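Local coordinates for protein PfEMP1 variant 1 of strain MC (Plasmodium falciparum, PDB 5LGD) that probably binds receptors on the host cell surface as part of a much larger variant antigen, of which this chain is one helical piece, at residues L19-S22 with I23-R26. Sequence-based numbering, arbitrary orientation.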
loop_
_atom_site.group_PDB
_atom_site.type_symbol
_atom_site.label_atom_id
_atom_site.label_comp_id
_atom_site.label_asym_id
_atom_site.label_seq_id
_atom_site.Cartn_x
_atom_site.Cartn_y
_atom_site.Cartn_z
ATOM N N LEU B 19 37.000 0.836 -9.315
ATOM C CA LEU B 19 36.830 1.325 -10.692
ATOM C C LEU B 19 37.817 2.418 -11.013
ATOM O O LEU B 19 38.385 2.443 -12.117
ATOM C CB LEU B 19 35.389 1.806 -10.922
ATOM C CG LEU B 19 34.314 0.680 -10.912
ATOM C CD1 LEU B 19 32.916 1.255 -11.054
ATOM C CD2 LEU B 19 34.550 -0.306 -12.014
ATOM N N ILE B 20 38.083 3.263 -10.001
ATOM C CA ILE B 20 39.009 4.379 -10.044
ATOM C C ILE B 20 40.438 3.853 -10.089
ATOM O O ILE B 20 41.232 4.327 -10.889
ATOM C CB ILE B 20 38.708 5.420 -8.906
ATOM C CG1 ILE B 20 37.386 6.222 -9.179
ATOM C CG2 ILE B 20 39.847 6.413 -8.687
ATOM C CD1 ILE B 20 37.122 6.672 -10.547
ATOM N N ASP B 21 40.753 2.865 -9.279
ATOM C CA ASP B 21 42.066 2.222 -9.258
ATOM C C ASP B 21 42.347 1.550 -10.600
ATOM O O ASP B 21 43.430 1.714 -11.156
ATOM C CB ASP B 21 42.159 1.235 -8.100
ATOM C CG ASP B 21 42.232 1.822 -6.704
ATOM O OD1 ASP B 21 42.555 3.015 -6.579
ATOM O OD2 ASP B 21 42.022 1.068 -5.735
ATOM N N SER B 22 41.343 0.891 -11.180
ATOM C CA SER B 22 41.470 0.260 -12.498
ATOM C C SER B 22 41.889 1.320 -13.560
ATOM O O SER B 22 42.827 1.089 -14.322
ATOM C CB SER B 22 40.178 -0.467 -12.866
ATOM O OG SER B 22 40.343 -1.260 -14.029
ATOM N N ILE B 23 41.288 2.511 -13.508
ATOM C CA ILE B 23 41.626 3.637 -14.395
ATOM C C ILE B 23 43.021 4.184 -14.087
ATOM O O ILE B 23 43.756 4.542 -15.010
ATOM C CB ILE B 23 40.571 4.782 -14.288
ATOM C CG1 ILE B 23 39.165 4.343 -14.762
ATOM C CG2 ILE B 23 41.044 6.063 -14.988
ATOM C CD1 ILE B 23 38.033 5.212 -14.134
ATOM N N LYS B 24 43.346 4.321 -12.786
ATOM C CA LYS B 24 44.638 4.868 -12.334
ATOM C C LYS B 24 45.821 3.987 -12.742
ATOM O O LYS B 24 46.931 4.500 -12.810
ATOM C CB LYS B 24 44.640 5.126 -10.820
ATOM C CG LYS B 24 43.959 6.418 -10.411
ATOM C CD LYS B 24 43.602 6.355 -8.932
ATOM C CE LYS B 24 43.793 7.674 -8.228
ATOM N NZ LYS B 24 42.672 8.620 -8.486
ATOM N N TRP B 25 45.579 2.672 -13.033
ATOM C CA TRP B 25 46.629 1.771 -13.515
ATOM C C TRP B 25 47.087 2.216 -14.893
ATOM O O TRP B 25 48.278 2.218 -15.164
ATOM C CB TRP B 25 46.169 0.312 -13.532
ATOM C CG TRP B 25 46.367 -0.359 -12.210
ATOM C CD1 TRP B 25 45.392 -0.751 -11.335
ATOM C CD2 TRP B 25 47.621 -0.707 -11.598
ATOM N NE1 TRP B 25 45.961 -1.336 -10.224
ATOM C CE2 TRP B 25 47.330 -1.300 -10.350
ATOM C CE3 TRP B 25 48.966 -0.552 -11.976
ATOM C CZ2 TRP B 25 48.338 -1.788 -9.498
ATOM C CZ3 TRP B 25 49.960 -1.026 -11.132
ATOM C CH2 TRP B 25 49.646 -1.602 -9.892
ATOM N N ARG B 26 46.146 2.687 -15.717
ATOM C CA ARG B 26 46.432 3.212 -17.044
ATOM C C ARG B 26 46.958 4.627 -16.980
ATOM O O ARG B 26 47.920 4.925 -17.675
ATOM C CB ARG B 26 45.220 3.091 -17.971
ATOM C CG ARG B 26 44.966 1.646 -18.439
ATOM C CD ARG B 26 44.177 0.827 -17.423
ATOM N NE ARG B 26 43.759 -0.454 -17.977
ATOM C CZ ARG B 26 43.270 -1.455 -17.266
ATOM N NH1 ARG B 26 43.176 -1.356 -15.942
ATOM N NH2 ARG B 26 42.907 -2.582 -17.864
#
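Two successive turns of helix 7-29, in a helical piece of PfEMP1 that matches the PFEMP1 DBL (Duffy-binding-like) family, meet here through alpha-helical backbone bonds and a guanidinium that folds back on the turn before it. The N of I23 bonds to L19 O (3.2 Å) and the N of K24 to I20 O (2.8 Å). The N of W25 is shared weakly between D21 O (i to i+4) and S22 O (i to i+3). R26 turns back because its chain bends at chi2 (83°). Its NH1 then reaches S22 O at 3.0 Å, standing above the carbonyl plane rather than on a lone pair. This gives the S22 carbonyl a side-chain donor beside its weak backbone one. E152 of helix 144-162 ties the same corner to a second helix: it forms a salt bridge with R26 NH2 and a hydrogen bond with S22 OG. The I20 side chain touches helix 106-118, and its CD1 lies 4.0 Å from CD1 of I23. K24 bends at chi3 and chi4 and passes over the other branch of I20, with NZ 3.6 Å from I20 CG2. The W25 indole meets W55 edge-to-face, with F52 and H29 also against the ring, next to a bound Tris molecule. Its CD1 sits 3.2 Å from D21 O, in an oblique approach.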